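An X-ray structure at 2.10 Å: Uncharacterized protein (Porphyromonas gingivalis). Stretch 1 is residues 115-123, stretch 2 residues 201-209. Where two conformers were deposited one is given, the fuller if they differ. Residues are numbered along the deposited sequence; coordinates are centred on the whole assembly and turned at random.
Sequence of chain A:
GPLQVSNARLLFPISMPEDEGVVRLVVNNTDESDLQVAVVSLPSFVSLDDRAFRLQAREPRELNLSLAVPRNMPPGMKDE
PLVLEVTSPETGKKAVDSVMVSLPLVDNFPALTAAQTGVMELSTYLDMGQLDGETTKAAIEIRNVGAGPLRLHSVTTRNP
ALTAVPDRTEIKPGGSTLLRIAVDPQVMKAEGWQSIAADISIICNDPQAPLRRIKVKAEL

Stretch 1 (115-123) AQTGVMELS
Stretch 2 (201-209) SIICNDPQA

Stretch 1 opens with the end of a 3-10 segment at Ala-115 and Gln-116. Thr-117 to Val-119 are extended loop, with phi/psi of -126/157, -106/174 and -133/117. Met-120 (-90/128) and Glu-121 (-119/128) are strand. Stretch 2 begins in strand at Ser-201 to Cys-204. Its chain bends at Asn-205 (-98/35) and then makes a type I turn from Asp-206 to Ala-209, with Pro-207 at -65/-27 and Gln-208 at -82/-18. Ala-209 N to Asp-206 O at 3.2 Å closes it.

The register is set where the two loops meet. The CA atoms of Thr-117 and Asn-205 lie 5.6 Å apart, and those of Val-119 and Asp-206 4.9 Å apart. From Thr-117 to Leu-122, stretch 1 runs roughly against Ser-201 to Asn-205, so Leu-122 reaches Ile-202. Past Asn-205, stretch 2 turns back beside Thr-117 to Val-119. Direct backbone bonding is slight. Gly-118 N gives a weak hydrogen bond to Asn-205 O at 3.3 Å. Gly-118 O faces Asp-206 CA at 3.3 Å in a CA-H...O contact, with an angle of 161° at the hydrogen. Gly-118 thus uses both its amide and its carbonyl. It is buried, and an ideal Gly-118 CB would lie 3.5 Å from Asn-205 OD1.

Asp-206 makes the shortest direct hydrogen bond between the stretches. Its CA-to-CB bond points sideways, but with chi1 t (180°) the carboxylate comes nearer to stretch 1. With chi2 at -19°, Asp-206 OD2 accepts from Met-120 N at 3.0 Å and 162°. Asp-206 OD1 accepts from Gln-208 N at 3.1 Å, inside the turn. One carboxylate therefore ties the turn together and holds the start of the strand in stretch 1. Asp-206 N also makes a weak hydrogen bond to Cys-204 SG at 3.7 Å; Cys-204 chi1 is p (63°).

Asn-205 has chi1 p (69°) and chi2 -20°. Its end comes nearer to stretch 1. A water bridges the stretches here: its oxygen donates to Gln-116 O at 2.8 Å and accepts from Asn-205 ND2 at 2.9 Å. The Gln-116 side chain (m, t) leads away at its end.

Thr-117 has chi1 p (57°), with Thr-117 OG1 3.5 Å from Pro-207 CG. Thr-117 CB lies 3.4 Å from Asn-205 O. The proline ring is C-gamma exo, and Pro-207 CD is 3.4 Å from Gly-118 O.

The apolar contacts lie toward the strand of stretch 2. The CA-to-CB bonds of Met-120, Leu-122, Ile-202 and Cys-204 point toward the other stretch; those of Glu-121 and Ile-203 point away. Side chains thus alternate along both stretches here. Met-120 is a selenomethionine. Its t, t, p chain (-173°, 156°, 76°) carries Met-120 CE to 3.8 Å from Cys-204 SG and 3.9 Å from Ile-202 CG2. Ile-202 is m, t, and Leu-122 has chi1 p (42°) and chi2 19°, between wells; these conformations leave Leu-122 CD2 3.9 Å from Ile-202 CD1.

Val-119 (t) is at the margin, with Val-119 CG2 4.3 Å from Gln-208 NE2. The two stretches together bury 461 Å².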

ATOM      1  N   ALA A 115      -4.148 -25.147 -13.154  1.00 34.05           N
ATOM      2  CA  ALA A 115      -4.476 -25.971 -11.973  1.00 32.61           C
ATOM      3  C   ALA A 115      -3.847 -25.374 -10.743  1.00 31.99           C
ATOM      4  O   ALA A 115      -4.152 -25.744  -9.616  1.00 32.33           O
ATOM      5  CB  ALA A 115      -3.986 -27.436 -12.176  1.00 34.92           C
ATOM      6  N   GLN A 116      -2.953 -24.425 -10.938  1.00 30.42           N
ATOM      7  CA  GLN A 116      -2.389 -23.726  -9.786  1.00 29.89           C
ATOM      8  C   GLN A 116      -2.982 -22.328  -9.494  1.00 27.59           C
ATOM      9  O   GLN A 116      -2.530 -21.674  -8.574  1.00 28.34           O
ATOM     10  CB  GLN A 116      -0.876 -23.570  -9.957  1.00 31.52           C
ATOM     11  CG  GLN A 116      -0.101 -24.870 -10.242  1.00 34.81           C
ATOM     12  CD  GLN A 116       1.318 -24.541 -10.652  1.00 36.63           C
ATOM     13  OE1 GLN A 116       1.597 -24.248 -11.803  1.00 38.29           O
ATOM     14  NE2 GLN A 116       2.210 -24.551  -9.692  1.00 42.05           N
ATOM     15  N   THR A 117      -3.937 -21.854 -10.273  1.00 25.36           N
ATOM     16  CA  THR A 117      -4.415 -20.468 -10.095  1.00 24.39           C
ATOM     17  C   THR A 117      -5.895 -20.472  -9.911  1.00 22.76           C
ATOM     18  O   THR A 117      -6.545 -21.421 -10.313  1.00 23.19           O
ATOM     19  CB  THR A 117      -4.013 -19.526 -11.268  1.00 23.71           C
ATOM     20  OG1 THR A 117      -4.509 -20.060 -12.509  1.00 24.54           O
ATOM     21  CG2 THR A 117      -2.494 -19.358 -11.360  1.00 22.57           C
ATOM     22  N   GLY A 118      -6.424 -19.421  -9.280  1.00 21.20           N
ATOM     23  CA  GLY A 118      -7.850 -19.255  -9.083  1.00 20.71           C
ATOM     24  C   GLY A 118      -8.450 -18.178 -10.002  1.00 21.12           C
ATOM     25  O   GLY A 118      -7.728 -17.536 -10.781  1.00 22.36           O
ATOM     26  N   VAL A 119      -9.767 -18.051  -9.980  1.00 20.11           N
ATOM     27  CA  VAL A 119     -10.476 -16.977 -10.693  1.00 20.80           C
ATOM     28  C   VAL A 119     -11.448 -16.433  -9.659  1.00 20.98           C
ATOM     29  O   VAL A 119     -12.350 -17.159  -9.180  1.00 21.10           O
ATOM     30  CB  VAL A 119     -11.225 -17.425 -11.995  1.00 20.87           C
ATOM     31  CG1 VAL A 119     -11.935 -16.156 -12.683  1.00 19.25           C
ATOM     32  CG2 VAL A 119     -10.304 -18.066 -13.037  1.00 19.89           C
HETATM   33  N   MSE A 120     -11.270 -15.168  -9.290  1.00 19.85           N
HETATM   34  CA  MSE A 120     -12.063 -14.547  -8.225  1.00 18.61           C
HETATM   35  C   MSE A 120     -13.334 -13.899  -8.770  1.00 20.16           C
HETATM   36  O   MSE A 120     -13.271 -13.065  -9.706  1.00 20.56           O
HETATM   37  CB  MSE A 120     -11.202 -13.527  -7.427  1.00 18.58           C
HETATM   38  CG  MSE A 120     -11.931 -12.942  -6.149  1.00 17.26           C
HETATM   39 SE   MSE A 120     -10.679 -12.327  -4.842  0.55 19.87          SE
HETATM   40  CE  MSE A 120     -10.260 -10.653  -5.883  1.00 18.33           C
ATOM     41  N   GLU A 121     -14.469 -14.252  -8.176  0.50 19.41           N
ATOM     42  CA  GLU A 121     -15.705 -13.566  -8.444  0.50 20.15           C
ATOM     43  C   GLU A 121     -16.235 -12.951  -7.145  0.50 19.95           C
ATOM     44  O   GLU A 121     -16.330 -13.630  -6.117  0.50 18.42           O
ATOM     45  CB  GLU A 121     -16.686 -14.552  -9.072  0.50 21.02           C
ATOM     46  CG  GLU A 121     -18.057 -14.022  -9.278  0.50 26.13           C
ATOM     47  CD  GLU A 121     -19.010 -15.100  -9.751  0.50 32.70           C
ATOM     48  OE1 GLU A 121     -18.708 -15.732 -10.801  0.50 35.91           O
ATOM     49  OE2 GLU A 121     -20.060 -15.292  -9.090  0.50 33.68           O
ATOM     50  N   LEU A 122     -16.547 -11.646  -7.184  1.00 18.99           N
ATOM     51  CA  LEU A 122     -17.137 -10.928  -6.032  1.00 18.41           C
ATOM     52  C   LEU A 122     -17.783  -9.603  -6.480  1.00 19.66           C
ATOM     53  O   LEU A 122     -17.546  -9.104  -7.585  1.00 18.30           O
ATOM     54  CB  LEU A 122     -16.118 -10.594  -4.900  1.00 17.62           C
ATOM     55  CG  LEU A 122     -14.668 -10.071  -5.131  1.00 19.82           C
ATOM     56  CD1 LEU A 122     -14.346  -9.453  -6.502  1.00 17.36           C
ATOM     57  CD2 LEU A 122     -14.088  -9.281  -4.035  1.00 16.08           C
ATOM     58  N   SER A 123     -18.520  -9.031  -5.553  1.00 19.37           N
ATOM     59  CA  SER A 123     -19.031  -7.697  -5.693  1.00 21.44           C
ATOM     60  C   SER A 123     -17.905  -6.691  -5.459  1.00 19.87           C
ATOM     61  O   SER A 123     -17.142  -6.766  -4.490  1.00 17.76           O
ATOM     62  CB  SER A 123     -20.167  -7.527  -4.685  1.00 22.97           C
ATOM     63  OG  SER A 123     -20.434  -6.134  -4.557  1.00 29.77           O
ATOM     64  N   SER A 201      -8.263  -3.307  -1.163  1.00 17.30           N
ATOM     65  CA  SER A 201      -7.373  -3.833  -2.185  1.00 19.16           C
ATOM     66  C   SER A 201      -7.001  -5.282  -1.883  1.00 19.20           C
ATOM     67  O   SER A 201      -6.586  -5.613  -0.742  1.00 21.48           O
ATOM     68  CB  SER A 201      -6.094  -2.996  -2.286  1.00 18.44           C
ATOM     69  OG  SER A 201      -6.414  -1.662  -2.668  1.00 21.78           O
ATOM     70  N   ILE A 202      -7.183  -6.136  -2.890  1.00 18.59           N
ATOM     71  CA  ILE A 202      -6.909  -7.579  -2.728  1.00 18.52           C
ATOM     72  C   ILE A 202      -5.899  -8.013  -3.728  1.00 17.11           C
ATOM     73  O   ILE A 202      -6.090  -7.842  -4.887  1.00 17.48           O
ATOM     74  CB  ILE A 202      -8.229  -8.469  -2.897  1.00 18.71           C
ATOM     75  CG1 ILE A 202      -9.307  -8.046  -1.866  1.00 16.74           C
ATOM     76  CG2 ILE A 202      -7.852 -10.009  -2.849  1.00 16.78           C
ATOM     77  CD1 ILE A 202     -10.727  -8.644  -2.112  1.00 20.61           C
ATOM     78  N   ILE A 203      -4.800  -8.576  -3.272  1.00 17.20           N
ATOM     79  CA  ILE A 203      -3.854  -9.196  -4.174  1.00 16.78           C
ATOM     80  C   ILE A 203      -4.059 -10.726  -4.109  1.00 17.88           C
ATOM     81  O   ILE A 203      -4.072 -11.280  -3.031  1.00 17.43           O
ATOM     82  CB  ILE A 203      -2.417  -8.796  -3.863  1.00 16.78           C
ATOM     83  CG1 ILE A 203      -2.255  -7.282  -4.236  1.00 20.57           C
ATOM     84  CG2 ILE A 203      -1.411  -9.669  -4.695  1.00 17.21           C
ATOM     85  CD1 ILE A 203      -0.928  -6.733  -4.038  1.00 23.48           C
ATOM     86  N   CYS A 204      -4.230 -11.364  -5.260  1.00 17.64           N
ATOM     87  CA  CYS A 204      -4.626 -12.772  -5.309  1.00 19.77           C
ATOM     88  C   CYS A 204      -3.998 -13.375  -6.526  1.00 20.51           C
ATOM     89  O   CYS A 204      -3.404 -12.677  -7.368  1.00 20.11           O
ATOM     90  CB  CYS A 204      -6.168 -12.915  -5.348  1.00 18.54           C
ATOM     91  SG  CYS A 204      -6.900 -12.198  -6.826  1.00 22.71           S
ATOM     92  N   ASN A 205      -4.174 -14.682  -6.666  1.00 21.20           N
ATOM     93  CA  ASN A 205      -3.548 -15.413  -7.742  1.00 20.43           C
ATOM     94  C   ASN A 205      -4.505 -15.626  -8.882  1.00 20.51           C
ATOM     95  O   ASN A 205      -4.493 -16.693  -9.503  1.00 20.92           O
ATOM     96  CB  ASN A 205      -2.957 -16.753  -7.228  1.00 21.04           C
ATOM     97  CG  ASN A 205      -4.033 -17.759  -6.818  1.00 20.06           C
ATOM     98  OD1 ASN A 205      -5.182 -17.380  -6.560  1.00 20.42           O
ATOM     99  ND2 ASN A 205      -3.673 -19.064  -6.811  1.00 18.56           N
ATOM    100  N   ASP A 206      -5.381 -14.639  -9.140  1.00 19.92           N
ATOM    101  CA  ASP A 206      -6.199 -14.593 -10.352  1.00 19.82           C
ATOM    102  C   ASP A 206      -5.340 -13.962 -11.487  1.00 21.56           C
ATOM    103  O   ASP A 206      -5.044 -12.772 -11.442  1.00 20.67           O
ATOM    104  CB  ASP A 206      -7.506 -13.821 -10.074  1.00 19.21           C
ATOM    105  CG  ASP A 206      -8.442 -13.704 -11.275  1.00 20.23           C
ATOM    106  OD1 ASP A 206      -8.040 -13.878 -12.442  1.00 21.71           O
ATOM    107  OD2 ASP A 206      -9.644 -13.402 -11.052  1.00 18.96           O
ATOM    108  N   PRO A 207      -4.957 -14.751 -12.515  1.00 22.37           N
ATOM    109  CA  PRO A 207      -4.013 -14.273 -13.526  1.00 22.73           C
ATOM    110  C   PRO A 207      -4.556 -13.088 -14.370  1.00 24.46           C
ATOM    111  O   PRO A 207      -3.778 -12.294 -14.837  1.00 24.63           O
ATOM    112  CB  PRO A 207      -3.792 -15.500 -14.416  1.00 22.80           C
ATOM    113  CG  PRO A 207      -4.213 -16.680 -13.510  1.00 23.78           C
ATOM    114  CD  PRO A 207      -5.400 -16.134 -12.789  1.00 21.86           C
ATOM    115  N   GLN A 208      -5.873 -12.988 -14.512  1.00 24.59           N
ATOM    116  CA  GLN A 208      -6.545 -11.937 -15.246  1.00 25.58           C
ATOM    117  C   GLN A 208      -6.745 -10.613 -14.472  1.00 24.65           C
ATOM    118  O   GLN A 208      -7.023  -9.619 -15.088  1.00 25.69           O
ATOM    119  CB  GLN A 208      -7.919 -12.418 -15.701  1.00 25.23           C
ATOM    120  CG  GLN A 208      -7.908 -13.356 -16.930  1.00 30.09           C
ATOM    121  CD  GLN A 208      -7.416 -14.766 -16.556  1.00 38.77           C
ATOM    122  OE1 GLN A 208      -6.411 -15.246 -17.110  1.00 40.64           O
ATOM    123  NE2 GLN A 208      -8.100 -15.418 -15.574  1.00 38.95           N
ATOM    124  N   ALA A 209      -6.654 -10.629 -13.150  1.00 22.32           N
ATOM    125  CA  ALA A 209      -6.820  -9.455 -12.319  1.00 21.60           C
ATOM    126  C   ALA A 209      -6.280  -9.704 -10.910  1.00 20.81           C
ATOM    127  O   ALA A 209      -7.063  -9.880  -9.945  1.00 20.34           O
ATOM    128  CB  ALA A 209      -8.289  -9.001 -12.294  1.00 20.33           C
TER
HETATM  129  O   HOH W   1      -0.893 -19.998  -6.994  1.00 45.22           O